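Response regulator (Helicobacter pylori, PDB 2PLN) probably binds cis-regulatory DNA to control transcription as a two-component response regulator, of which this chain is the N-terminal receiver domain. Local coordinates at residues 19-25 / 43-49; 77-81 / 107-111; 95-100 / 111-115. Residues are numbered along the deposited sequence.

Contact 1: residues 19-25 / 43-49; sequences MRVLLIE and FMADVTE
Strands 20-24 and 44-48 run parallel, 4.5 Å between axes at 19°, joined through helix 28-40 as the first beta-alpha-beta unit of the CheY-like sheet. Both are extended (phi about -90 to -145°, psi about 110 to 145°), Arg20 pairing with Met44 through Ile24 with Thr48. Edge-on, Phe43 CD1 lies 3.3 Å from Met19 CB. Met44 N donates to Met19 O (3.0 Å), and Met44 O accepts Val21 N (2.8 Å). Ala45 CB meets Val21 CB at 4.3 Å. Asp46 N bonds to Val21 O (2.9 Å) and Asp46 O to Leu23 N (2.8 Å), while Asp46 OD2 takes Arg20 NH1 (chi1-chi3 t, t, m) at 2.9 Å; Arg61 and Tyr63 share that oxygen. Val47 CG2 touches Leu23 CD1 (3.9 Å). Thr48 N meets Leu23 O and Thr48 O Glu25 N, each at 2.9 Å. The backbone ladder sets the register; Val21, Leu23, Ala45 and Val47 pack on one face, and the other combines the salt bridge with Ile24 CG1 on Thr48 CG2 (3.8 Å).

Contact 2: residues 77-81 / 107-111; sequences VSRIK and QGADD
This is a helix-to-loop contact on the flank of the receiver domain: helix 73-83 packs against the turn that leads from helix 98-106 into strand 111-114. Residues 77-81 are regular helix, with Lys81 N bonded to Val77 O at 2.9 Å. Across from them, Gly108 closes the preceding helix in a Schellman motif. Its phi/psi of 109/9 suits a residue without CB, and a CB there would also press on Lys81 CG. The CA pairs Ser78-Gln107, Val77-Ala109 and Lys81-Gly108 stand 5.6, 6.5 and 6.8 Å apart. Val77 (chi1 t) points into the turn, its CG1 3.8 Å from Gln107 O and 4.2 Å from Ala109 CB. Ser78 CB lies 3.7 Å from Gln107 NE2, an amide that bonds to Leu74 O one turn earlier in the helix. Lys81, with chi1 to chi3 all m, folds along the chain so that CE comes 3.5 Å from Gly108 O and NZ reaches Asp110 OD2 at 3.0 Å. That carboxylate also accepts Val89 N, and Asp110 O is held by Arg130 of the second subunit. The chemistry is therefore split, a small apolar patch round Val77 and a salt bridge that joins helix to loop at the Lys81 end.

Contact 3: residues 95-100 / 111-115; sequences NPTSEE and DYIAK
Two ends of a beta-alpha-beta crossover meet here: the loop and first turn of helix 98-106, which follow strand 88-93, come back against the strand 111-114 that the helix leads into. In CheY-like receivers this last strand carries the switch aromatic, and Tyr112 sits in that position. Its backbone is extended (-136/122), and chi1 t sends the ring toward 95-100, between Pro96 and helix 98-106. The hydroxyl is used both ways: Tyr112 OH donates to Glu100 OE1 at 2.7 Å and accepts from Thr97 N at a longer 3.3 Å. Glu100, fully extended (chi1 and chi2 both t), brings OE1 close to the ring plane, and the same oxygen bonds Ser93 OG, which in turn binds Asn95 N. A separate capping bond serves Glu100 N: Thr97, at the N-cap with chi1 p, accepts it on OG1 at 3.0 Å. On the strand, Asp111 OD1 takes Tyr112 N at 2.8 Å, while OD2 holds Arg126 and Arg130 of its own chain. From the second subunit, Arg126 pairs with Asp111 OD1 and donates to Tyr112 O, and Ser119 bonds to Ser98 OG, consistent with the dimer face usual in OmpR/PhoB receivers. Apolar contact is modest. Pro96 CB lies 4.0 Å from Tyr112 CE1, the closest CA pair is Pro96-Ala114 at 5.7 Å, and between those two residues Pro96 CG rests 3.9 Å from Ala114 CB.

How the contacts relate
All three contacts belong to one doubly wound receiver fold, with contact 1 at one edge of the sheet and contact 3 at the other, centres about 20 Å apart. A salt bridge nevertheless spans them: Glu25 OE2 meets Lys115 NZ at 2.6 Å, at the strand ends where, in CheY-like receivers, the acidic pocket and its lysine lie. Asp64, predicted to be phosphorylated but unmodified here, instead meets Arg20 at the other end of strand 20-24. Contact 2 stays about 7 Å from contact 1 between nearest atoms. Contacts 2 and 3, centres about 14 Å apart, meet at Asp111, where the loop of contact 2 runs into the strand of contact 3; both touch the second subunit.

Contact 1: residues 19-25 / 43-49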
HETATM    1  N   MSE A  19      -3.451  19.614   1.942  1.00 21.85           N
HETATM    2  CA  MSE A  19      -2.554  18.612   1.398  1.00 21.53           C
HETATM    3  C   MSE A  19      -2.432  18.874  -0.097  1.00 19.66           C
HETATM    4  O   MSE A  19      -3.429  19.143  -0.771  1.00 17.92           O
HETATM    5  CB  MSE A  19      -3.139  17.206   1.588  1.00 24.27           C
HETATM    6  CG  MSE A  19      -3.432  16.782   3.000  1.00 30.19           C
HETATM    7 SE   MSE A  19      -1.849  16.034   3.842  1.00 43.74          SE
HETATM    8  CE  MSE A  19      -2.696  14.899   5.171  1.00 35.08           C
ATOM      9  N   ARG A  20      -1.203  18.818  -0.596  1.00 17.30           N
ATOM     10  CA  ARG A  20      -0.952  18.980  -2.024  1.00 16.16           C
ATOM     11  C   ARG A  20      -0.292  17.726  -2.590  1.00 14.03           C
ATOM     12  O   ARG A  20       0.666  17.202  -2.011  1.00 12.78           O
ATOM     13  CB  ARG A  20      -0.086  20.200  -2.320  1.00 16.21           C
ATOM     14  CG  ARG A  20      -0.155  20.607  -3.830  1.00 18.05           C
ATOM     15  CD  ARG A  20       0.952  21.562  -4.331  1.00 19.50           C
ATOM     16  NE  ARG A  20       0.601  22.891  -3.981  1.00 28.48           N
ATOM     17  CZ  ARG A  20       0.186  23.842  -4.812  1.00 25.33           C
ATOM     18  NH1 ARG A  20       0.169  23.711  -6.135  1.00 24.39           N
ATOM     19  NH2 ARG A  20      -0.151  24.975  -4.273  1.00 26.16           N
ATOM     20  N   VAL A  21      -0.803  17.260  -3.729  1.00 12.27           N
ATOM     21  CA  VAL A  21      -0.291  16.022  -4.366  1.00 11.46           C
ATOM     22  C   VAL A  21       0.334  16.346  -5.741  1.00 11.95           C
ATOM     23  O   VAL A  21      -0.261  17.095  -6.515  1.00 12.61           O
ATOM     24  CB  VAL A  21      -1.450  15.023  -4.578  1.00 10.98           C
ATOM     25  CG1 VAL A  21      -0.972  13.840  -5.428  1.00 11.59           C
ATOM     26  CG2 VAL A  21      -2.062  14.583  -3.204  1.00 10.01           C
ATOM     27  N   LEU A  22       1.527  15.806  -6.023  1.00 11.57           N
ATOM     28  CA  LEU A  22       2.111  15.895  -7.348  1.00 12.30           C
ATOM     29  C   LEU A  22       1.870  14.595  -8.133  1.00 12.67           C
ATOM     30  O   LEU A  22       2.144  13.506  -7.636  1.00 12.34           O
ATOM     31  CB  LEU A  22       3.612  16.150  -7.253  1.00 12.18           C
ATOM     32  CG  LEU A  22       4.370  16.237  -8.579  1.00 12.85           C
ATOM     33  CD1 LEU A  22       3.870  17.417  -9.496  1.00 13.44           C
ATOM     34  CD2 LEU A  22       5.896  16.319  -8.348  1.00 13.94           C
ATOM     35  N   LEU A  23       1.370  14.718  -9.358  1.00 11.83           N
ATOM     36  CA  LEU A  23       1.096  13.529 -10.174  1.00 13.09           C
ATOM     37  C   LEU A  23       1.985  13.621 -11.376  1.00 13.57           C
ATOM     38  O   LEU A  23       1.839  14.552 -12.171  1.00 14.24           O
ATOM     39  CB  LEU A  23      -0.381  13.475 -10.632  1.00 13.42           C
ATOM     40  CG  LEU A  23      -1.473  13.425  -9.555  1.00 14.75           C
ATOM     41  CD1 LEU A  23      -2.919  13.705 -10.092  1.00 16.74           C
ATOM     42  CD2 LEU A  23      -1.421  12.108  -8.743  1.00 14.73           C
ATOM     43  N   ILE A  24       2.930  12.690 -11.493  1.00 13.47           N
ATOM     44  CA  ILE A  24       3.752  12.607 -12.710  1.00 13.25           C
ATOM     45  C   ILE A  24       3.143  11.542 -13.602  1.00 13.70           C
ATOM     46  O   ILE A  24       3.223  10.370 -13.316  1.00 13.32           O
ATOM     47  CB  ILE A  24       5.235  12.361 -12.393  1.00 13.16           C
ATOM     48  CG1 ILE A  24       5.768  13.508 -11.491  1.00 12.61           C
ATOM     49  CG2 ILE A  24       6.061  12.200 -13.733  1.00 12.32           C
ATOM     50  CD1 ILE A  24       7.070  13.216 -10.749  1.00 13.20           C
ATOM     51  N   GLU A  25       2.519  11.984 -14.687  1.00 15.90           N
ATOM     52  CA  GLU A  25       1.652  11.130 -15.486  1.00 17.35           C
ATOM     53  C   GLU A  25       1.577  11.690 -16.919  1.00 19.03           C
ATOM     54  O   GLU A  25       1.148  12.842 -17.143  1.00 18.71           O
ATOM     55  CB  GLU A  25       0.266  11.063 -14.844  1.00 18.03           C
ATOM     56  CG  GLU A  25      -0.775  10.269 -15.640  1.00 18.24           C
ATOM     57  CD  GLU A  25      -0.289   8.866 -16.044  1.00 21.11           C
ATOM     58  OE1 GLU A  25      -0.047   8.657 -17.260  1.00 20.96           O
ATOM     59  OE2 GLU A  25      -0.133   7.972 -15.157  1.00 19.75           O
ATOM     60  N   PHE A  43      -8.210  17.653  -1.545  1.00 17.81           N
ATOM     61  CA  PHE A  43      -6.784  17.744  -1.923  1.00 17.49           C
ATOM     62  C   PHE A  43      -6.519  18.669  -3.105  1.00 17.29           C
ATOM     63  O   PHE A  43      -7.303  18.709  -4.055  1.00 16.80           O
ATOM     64  CB  PHE A  43      -6.227  16.368  -2.301  1.00 18.08           C
ATOM     65  CG  PHE A  43      -6.188  15.393  -1.175  1.00 19.33           C
ATOM     66  CD1 PHE A  43      -5.131  15.404  -0.253  1.00 20.51           C
ATOM     67  CD2 PHE A  43      -7.166  14.440  -1.047  1.00 21.14           C
ATOM     68  CE1 PHE A  43      -5.087  14.475   0.788  1.00 19.49           C
ATOM     69  CE2 PHE A  43      -7.133  13.502   0.010  1.00 23.27           C
ATOM     70  CZ  PHE A  43      -6.091  13.524   0.925  1.00 19.92           C
HETATM   71  N   MSE A  44      -5.390  19.369  -3.063  1.00 16.77           N
HETATM   72  CA  MSE A  44      -4.889  20.113  -4.210  1.00 18.22           C
HETATM   73  C   MSE A  44      -4.018  19.141  -4.980  1.00 17.61           C
HETATM   74  O   MSE A  44      -3.369  18.294  -4.356  1.00 17.34           O
HETATM   75  CB  MSE A  44      -3.989  21.262  -3.776  1.00 19.22           C
HETATM   76  CG  MSE A  44      -3.310  21.916  -4.979  1.00 23.66           C
HETATM   77 SE   MSE A  44      -4.550  23.258  -5.618  1.00 36.68          SE
HETATM   78  CE  MSE A  44      -4.269  24.131  -3.879  1.00 22.64           C
ATOM     79  N   ALA A  45      -3.990  19.231  -6.313  1.00 17.17           N
ATOM     80  CA  ALA A  45      -3.101  18.355  -7.098  1.00 17.21           C
ATOM     81  C   ALA A  45      -2.538  19.050  -8.347  1.00 17.65           C
ATOM     82  O   ALA A  45      -3.265  19.754  -9.033  1.00 17.43           O
ATOM     83  CB  ALA A  45      -3.831  17.077  -7.500  1.00 17.67           C
ATOM     84  N   ASP A  46      -1.247  18.852  -8.617  1.00 17.29           N
ATOM     85  CA  ASP A  46      -0.621  19.311  -9.861  1.00 17.63           C
ATOM     86  C   ASP A  46      -0.278  18.121 -10.705  1.00 17.32           C
ATOM     87  O   ASP A  46       0.370  17.195 -10.210  1.00 17.31           O
ATOM     88  CB  ASP A  46       0.683  20.060  -9.583  1.00 18.35           C
ATOM     89  CG  ASP A  46       0.470  21.326  -8.786  1.00 20.13           C
ATOM     90  OD1 ASP A  46      -0.561  21.970  -8.999  1.00 21.98           O
ATOM     91  OD2 ASP A  46       1.269  21.732  -7.910  1.00 22.09           O
ATOM     92  N   VAL A  47      -0.659  18.169 -11.982  1.00 16.86           N
ATOM     93  CA  VAL A  47      -0.287  17.127 -12.935  1.00 17.24           C
ATOM     94  C   VAL A  47       0.849  17.636 -13.812  1.00 17.60           C
ATOM     95  O   VAL A  47       0.805  18.760 -14.309  1.00 17.04           O
ATOM     96  CB  VAL A  47      -1.464  16.680 -13.847  1.00 18.13           C
ATOM     97  CG1 VAL A  47      -1.038  15.545 -14.758  1.00 18.06           C
ATOM     98  CG2 VAL A  47      -2.654  16.221 -13.005  1.00 18.25           C
ATOM     99  N   THR A  48       1.874  16.810 -13.971  1.00 17.26           N
ATOM    100  CA  THR A  48       2.905  17.070 -14.968  1.00 18.53           C
ATOM    101  C   THR A  48       3.204  15.814 -15.767  1.00 18.99           C
ATOM    102  O   THR A  48       3.145  14.711 -15.249  1.00 18.02           O
ATOM    103  CB  THR A  48       4.181  17.710 -14.338  1.00 18.56           C
ATOM    104  OG1 THR A  48       5.144  17.935 -15.377  1.00 19.80           O
ATOM    105  CG2 THR A  48       4.899  16.747 -13.363  1.00 16.62           C
ATOM    106  N   GLU A  49       3.499  15.985 -17.045  1.00 19.78           N
ATOM    107  CA  GLU A  49       3.873  14.875 -17.913  1.00 21.66           C
ATOM    108  C   GLU A  49       5.377  14.603 -17.890  1.00 21.81           C
ATOM    109  O   GLU A  49       5.876  13.639 -18.517  1.00 22.63           O
ATOM    110  CB  GLU A  49       3.443  15.236 -19.345  1.00 23.08           C
ATOM    111  CG  GLU A  49       3.792  16.678 -19.745  1.00 28.24           C
ATOM    112  CD  GLU A  49       2.993  17.754 -18.978  1.00 30.97           C
ATOM    113  OE1 GLU A  49       1.745  17.721 -18.994  1.00 37.71           O
ATOM    114  OE2 GLU A  49       3.591  18.646 -18.356  1.00 32.38           O
TER
HETATM  115  O   HOH W   1      -0.265  15.054 -18.441  1.00 32.60           O

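Contact 2: residues 77-81 / 107-111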
ATOM      1  N   VAL A  77      12.797   7.713  -7.225  1.00 16.93           N
ATOM      2  CA  VAL A  77      12.284   7.372  -5.891  1.00 16.50           C
ATOM      3  C   VAL A  77      13.410   7.588  -4.870  1.00 16.86           C
ATOM      4  O   VAL A  77      13.227   8.255  -3.859  1.00 16.44           O
ATOM      5  CB  VAL A  77      11.712   5.941  -5.837  1.00 16.03           C
ATOM      6  CG1 VAL A  77      11.475   5.487  -4.418  1.00 16.89           C
ATOM      7  CG2 VAL A  77      10.390   5.866  -6.642  1.00 14.91           C
ATOM      8  N   SER A  78      14.566   6.999  -5.149  1.00 16.76           N
ATOM      9  CA  SER A  78      15.704   7.142  -4.261  1.00 18.71           C
ATOM     10  C   SER A  78      16.153   8.612  -4.092  1.00 18.02           C
ATOM     11  O   SER A  78      16.458   9.026  -2.993  1.00 17.22           O
ATOM     12  CB  SER A  78      16.868   6.276  -4.753  1.00 19.53           C
ATOM     13  OG  SER A  78      17.907   6.346  -3.805  1.00 25.40           O
ATOM     14  N   ARG A  79      16.189   9.385  -5.179  1.00 18.31           N
ATOM     15  CA  ARG A  79      16.599  10.809  -5.075  1.00 18.55           C
ATOM     16  C   ARG A  79      15.681  11.605  -4.163  1.00 18.56           C
ATOM     17  O   ARG A  79      16.149  12.398  -3.318  1.00 18.75           O
ATOM     18  CB  ARG A  79      16.647  11.497  -6.432  1.00 18.17           C
ATOM     19  CG  ARG A  79      17.795  11.113  -7.303  1.00 17.23           C
ATOM     20  CD  ARG A  79      18.008  12.079  -8.443  1.00 18.49           C
ATOM     21  NE  ARG A  79      16.845  12.230  -9.324  1.00 16.63           N
ATOM     22  CZ  ARG A  79      16.502  11.352 -10.269  1.00 17.94           C
ATOM     23  NH1 ARG A  79      17.213  10.235 -10.465  1.00 18.91           N
ATOM     24  NH2 ARG A  79      15.440  11.576 -11.012  1.00 15.80           N
ATOM     25  N   ILE A  80      14.374  11.361  -4.285  1.00 18.70           N
ATOM     26  CA  ILE A  80      13.355  12.094  -3.506  1.00 19.00           C
ATOM     27  C   ILE A  80      13.344  11.656  -2.054  1.00 19.06           C
ATOM     28  O   ILE A  80      13.183  12.487  -1.132  1.00 19.19           O
ATOM     29  CB  ILE A  80      11.926  11.896  -4.150  1.00 19.33           C
ATOM     30  CG1 ILE A  80      11.866  12.552  -5.523  1.00 20.01           C
ATOM     31  CG2 ILE A  80      10.812  12.425  -3.200  1.00 20.02           C
ATOM     32  CD1 ILE A  80      12.233  14.004  -5.534  1.00 22.39           C
ATOM     33  N   LYS A  81      13.488  10.359  -1.840  1.00 19.53           N
ATOM     34  CA  LYS A  81      13.561   9.797  -0.480  1.00 20.43           C
ATOM     35  C   LYS A  81      14.771  10.342   0.279  1.00 21.80           C
ATOM     36  O   LYS A  81      14.744  10.448   1.517  1.00 21.82           O
ATOM     37  CB  LYS A  81      13.623   8.264  -0.506  1.00 21.58           C
ATOM     38  CG  LYS A  81      12.298   7.532  -0.858  1.00 20.78           C
ATOM     39  CD  LYS A  81      11.064   8.189  -0.266  1.00 25.16           C
ATOM     40  CE  LYS A  81      10.731   7.816   1.175  1.00 26.43           C
ATOM     41  NZ  LYS A  81       9.204   7.811   1.375  1.00 28.61           N
ATOM     42  N   GLN A 107      13.823   0.500  -2.580  1.00 21.67           N
ATOM     43  CA  GLN A 107      14.247   1.887  -2.787  1.00 21.65           C
ATOM     44  C   GLN A 107      13.524   2.901  -1.892  1.00 20.92           C
ATOM     45  O   GLN A 107      13.905   4.073  -1.853  1.00 20.62           O
ATOM     46  CB  GLN A 107      13.980   2.303  -4.230  1.00 23.16           C
ATOM     47  CG  GLN A 107      14.764   1.568  -5.276  1.00 28.57           C
ATOM     48  CD  GLN A 107      16.112   2.158  -5.449  1.00 26.91           C
ATOM     49  OE1 GLN A 107      17.044   1.825  -4.706  1.00 36.02           O
ATOM     50  NE2 GLN A 107      16.240   3.054  -6.422  1.00 34.39           N
ATOM     51  N   GLY A 108      12.471   2.464  -1.203  1.00 18.68           N
ATOM     52  CA  GLY A 108      11.821   3.278  -0.186  1.00 17.09           C
ATOM     53  C   GLY A 108      10.443   3.793  -0.607  1.00 15.56           C
ATOM     54  O   GLY A 108       9.873   4.652   0.055  1.00 14.93           O
ATOM     55  N   ALA A 109       9.920   3.297  -1.727  1.00 14.76           N
ATOM     56  CA  ALA A 109       8.546   3.693  -2.135  1.00 13.77           C
ATOM     57  C   ALA A 109       7.531   3.263  -1.078  1.00 13.61           C
ATOM     58  O   ALA A 109       7.682   2.241  -0.453  1.00 12.98           O
ATOM     59  CB  ALA A 109       8.183   3.088  -3.500  1.00 14.62           C
ATOM     60  N   ASP A 110       6.491   4.064  -0.892  1.00 12.41           N
ATOM     61  CA  ASP A 110       5.454   3.766   0.074  1.00 13.29           C
ATOM     62  C   ASP A 110       4.389   2.866  -0.531  1.00 13.06           C
ATOM     63  O   ASP A 110       3.630   2.212   0.201  1.00 13.00           O
ATOM     64  CB  ASP A 110       4.853   5.077   0.580  1.00 13.70           C
ATOM     65  CG  ASP A 110       5.851   5.884   1.355  1.00 16.26           C
ATOM     66  OD1 ASP A 110       6.189   5.441   2.475  1.00 19.65           O
ATOM     67  OD2 ASP A 110       6.377   6.920   0.915  1.00 14.27           O
ATOM     68  N   ASP A 111       4.317   2.831  -1.864  1.00 11.65           N
ATOM     69  CA  ASP A 111       3.418   1.905  -2.489  1.00 11.34           C
ATOM     70  C   ASP A 111       3.847   1.644  -3.918  1.00 11.59           C
ATOM     71  O   ASP A 111       4.653   2.395  -4.505  1.00 11.67           O
ATOM     72  CB  ASP A 111       1.985   2.473  -2.440  1.00 11.61           C
ATOM     73  CG  ASP A 111       0.913   1.389  -2.292  1.00 12.17           C
ATOM     74  OD1 ASP A 111       1.142   0.216  -2.718  1.00 12.59           O
ATOM     75  OD2 ASP A 111      -0.198   1.649  -1.780  1.00 11.22           O
TER

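Contact 3: residues 95-100 / 111-115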
ATOM      1  N   ASN A  95       3.517  -1.518 -16.732  1.00 30.04           N
ATOM      2  CA  ASN A  95       4.114  -2.844 -16.886  1.00 29.42           C
ATOM      3  C   ASN A  95       4.665  -3.335 -15.559  1.00 28.00           C
ATOM      4  O   ASN A  95       5.887  -3.356 -15.377  1.00 27.29           O
ATOM      5  CB  ASN A  95       5.214  -2.872 -17.957  1.00 29.82           C
ATOM      6  CG  ASN A  95       5.696  -4.309 -18.277  1.00 31.88           C
ATOM      7  OD1 ASN A  95       4.917  -5.280 -18.252  1.00 34.11           O
ATOM      8  ND2 ASN A  95       6.980  -4.434 -18.582  1.00 33.78           N
ATOM      9  N   PRO A  96       3.763  -3.733 -14.653  1.00 27.15           N
ATOM     10  CA  PRO A  96       4.155  -4.151 -13.320  1.00 26.87           C
ATOM     11  C   PRO A  96       4.876  -5.498 -13.369  1.00 26.61           C
ATOM     12  O   PRO A  96       4.445  -6.411 -14.075  1.00 27.41           O
ATOM     13  CB  PRO A  96       2.813  -4.285 -12.577  1.00 26.53           C
ATOM     14  CG  PRO A  96       1.821  -4.560 -13.627  1.00 27.20           C
ATOM     15  CD  PRO A  96       2.305  -3.825 -14.842  1.00 26.77           C
ATOM     16  N   THR A  97       5.989  -5.619 -12.663  1.00 25.55           N
ATOM     17  CA  THR A  97       6.596  -6.928 -12.511  1.00 24.31           C
ATOM     18  C   THR A  97       6.917  -7.131 -11.042  1.00 23.85           C
ATOM     19  O   THR A  97       7.091  -6.163 -10.304  1.00 21.64           O
ATOM     20  CB  THR A  97       7.899  -7.042 -13.310  1.00 24.49           C
ATOM     21  OG1 THR A  97       8.819  -6.034 -12.864  1.00 24.07           O
ATOM     22  CG2 THR A  97       7.677  -6.722 -14.820  1.00 25.62           C
ATOM     23  N   SER A  98       7.048  -8.393 -10.647  1.00 23.75           N
ATOM     24  CA  SER A  98       7.534  -8.731  -9.325  1.00 23.72           C
ATOM     25  C   SER A  98       8.875  -8.057  -9.044  1.00 23.09           C
ATOM     26  O   SER A  98       9.067  -7.440  -7.984  1.00 22.19           O
ATOM     27  CB  SER A  98       7.675 -10.248  -9.190  1.00 23.67           C
ATOM     28  OG  SER A  98       8.294 -10.540  -7.950  1.00 26.87           O
ATOM     29  N   GLU A  99       9.793  -8.148 -10.002  1.00 22.39           N
ATOM     30  CA  GLU A  99      11.117  -7.562  -9.835  1.00 22.54           C
ATOM     31  C   GLU A  99      11.088  -6.058  -9.553  1.00 21.04           C
ATOM     32  O   GLU A  99      11.773  -5.578  -8.646  1.00 21.02           O
ATOM     33  CB  GLU A  99      11.951  -7.826 -11.086  1.00 24.80           C
ATOM     34  CG  GLU A  99      13.412  -7.439 -10.957  1.00 30.38           C
ATOM     35  CD  GLU A  99      13.936  -6.811 -12.232  1.00 34.14           C
ATOM     36  OE1 GLU A  99      14.810  -7.439 -12.868  1.00 40.92           O
ATOM     37  OE2 GLU A  99      13.456  -5.706 -12.612  1.00 40.57           O
ATOM     38  N   GLU A 100      10.304  -5.317 -10.335  1.00 19.59           N
ATOM     39  CA  GLU A 100      10.225  -3.880 -10.165  1.00 18.45           C
ATOM     40  C   GLU A 100       9.471  -3.486  -8.879  1.00 17.27           C
ATOM     41  O   GLU A 100       9.813  -2.494  -8.247  1.00 17.83           O
ATOM     42  CB  GLU A 100       9.605  -3.211 -11.381  1.00 18.95           C
ATOM     43  CG  GLU A 100       9.648  -1.687 -11.291  1.00 21.24           C
ATOM     44  CD  GLU A 100       8.909  -1.005 -12.423  1.00 24.05           C
ATOM     45  OE1 GLU A 100       7.692  -1.245 -12.597  1.00 22.60           O
ATOM     46  OE2 GLU A 100       9.570  -0.218 -13.118  1.00 25.21           O
ATOM     47  N   ASP A 111       4.317   2.831  -1.864  1.00 11.65           N
ATOM     48  CA  ASP A 111       3.418   1.905  -2.489  1.00 11.34           C
ATOM     49  C   ASP A 111       3.847   1.644  -3.918  1.00 11.59           C
ATOM     50  O   ASP A 111       4.653   2.395  -4.505  1.00 11.67           O
ATOM     51  CB  ASP A 111       1.985   2.473  -2.440  1.00 11.61           C
ATOM     52  CG  ASP A 111       0.913   1.389  -2.292  1.00 12.17           C
ATOM     53  OD1 ASP A 111       1.142   0.216  -2.718  1.00 12.59           O
ATOM     54  OD2 ASP A 111      -0.198   1.649  -1.780  1.00 11.22           O
ATOM     55  N   TYR A 112       3.311   0.564  -4.467  1.00 11.94           N
ATOM     56  CA  TYR A 112       3.513   0.180  -5.855  1.00 13.41           C
ATOM     57  C   TYR A 112       2.148  -0.239  -6.403  1.00 14.00           C
ATOM     58  O   TYR A 112       1.492  -1.146  -5.857  1.00 13.99           O
ATOM     59  CB  TYR A 112       4.519  -0.969  -5.930  1.00 13.32           C
ATOM     60  CG  TYR A 112       4.867  -1.404  -7.341  1.00 15.21           C
ATOM     61  CD1 TYR A 112       4.282  -2.533  -7.894  1.00 15.06           C
ATOM     62  CD2 TYR A 112       5.799  -0.689  -8.128  1.00 14.83           C
ATOM     63  CE1 TYR A 112       4.616  -2.958  -9.211  1.00 16.16           C
ATOM     64  CE2 TYR A 112       6.132  -1.120  -9.437  1.00 14.50           C
ATOM     65  CZ  TYR A 112       5.531  -2.239  -9.964  1.00 15.97           C
ATOM     66  OH  TYR A 112       5.847  -2.655 -11.282  1.00 17.89           O
ATOM     67  N   ILE A 113       1.707   0.424  -7.471  1.00 13.89           N
ATOM     68  CA  ILE A 113       0.314   0.302  -7.878  1.00 15.89           C
ATOM     69  C   ILE A 113       0.325  -0.059  -9.360  1.00 17.10           C
ATOM     70  O   ILE A 113       0.944   0.628 -10.155  1.00 17.31           O
ATOM     71  CB  ILE A 113      -0.438   1.644  -7.632  1.00 16.33           C
ATOM     72  CG1 ILE A 113      -0.388   2.040  -6.145  1.00 16.74           C
ATOM     73  CG2 ILE A 113      -1.903   1.610  -8.178  1.00 16.89           C
ATOM     74  CD1 ILE A 113      -0.651   3.493  -5.930  1.00 18.51           C
ATOM     75  N   ALA A 114      -0.316  -1.163  -9.730  1.00 18.92           N
ATOM     76  CA  ALA A 114      -0.411  -1.514 -11.147  1.00 20.00           C
ATOM     77  C   ALA A 114      -1.418  -0.611 -11.845  1.00 21.36           C
ATOM     78  O   ALA A 114      -2.464  -0.274 -11.280  1.00 21.58           O
ATOM     79  CB  ALA A 114      -0.833  -2.967 -11.316  1.00 20.05           C
ATOM     80  N   LYS A 115      -1.065  -0.202 -13.060  1.00 22.22           N
ATOM     81  CA  LYS A 115      -2.002   0.436 -13.974  1.00 24.99           C
ATOM     82  C   LYS A 115      -2.457  -0.619 -14.981  1.00 26.30           C
ATOM     83  O   LYS A 115      -1.662  -1.499 -15.357  1.00 26.76           O
ATOM     84  CB  LYS A 115      -1.319   1.564 -14.730  1.00 24.83           C
ATOM     85  CG  LYS A 115      -0.966   2.729 -13.842  1.00 25.83           C
ATOM     86  CD  LYS A 115      -0.157   3.755 -14.607  1.00 26.80           C
ATOM     87  CE  LYS A 115      -1.050   4.710 -15.332  1.00 27.85           C
ATOM     88  NZ  LYS A 115      -0.192   5.577 -16.201  1.00 30.94           N
TER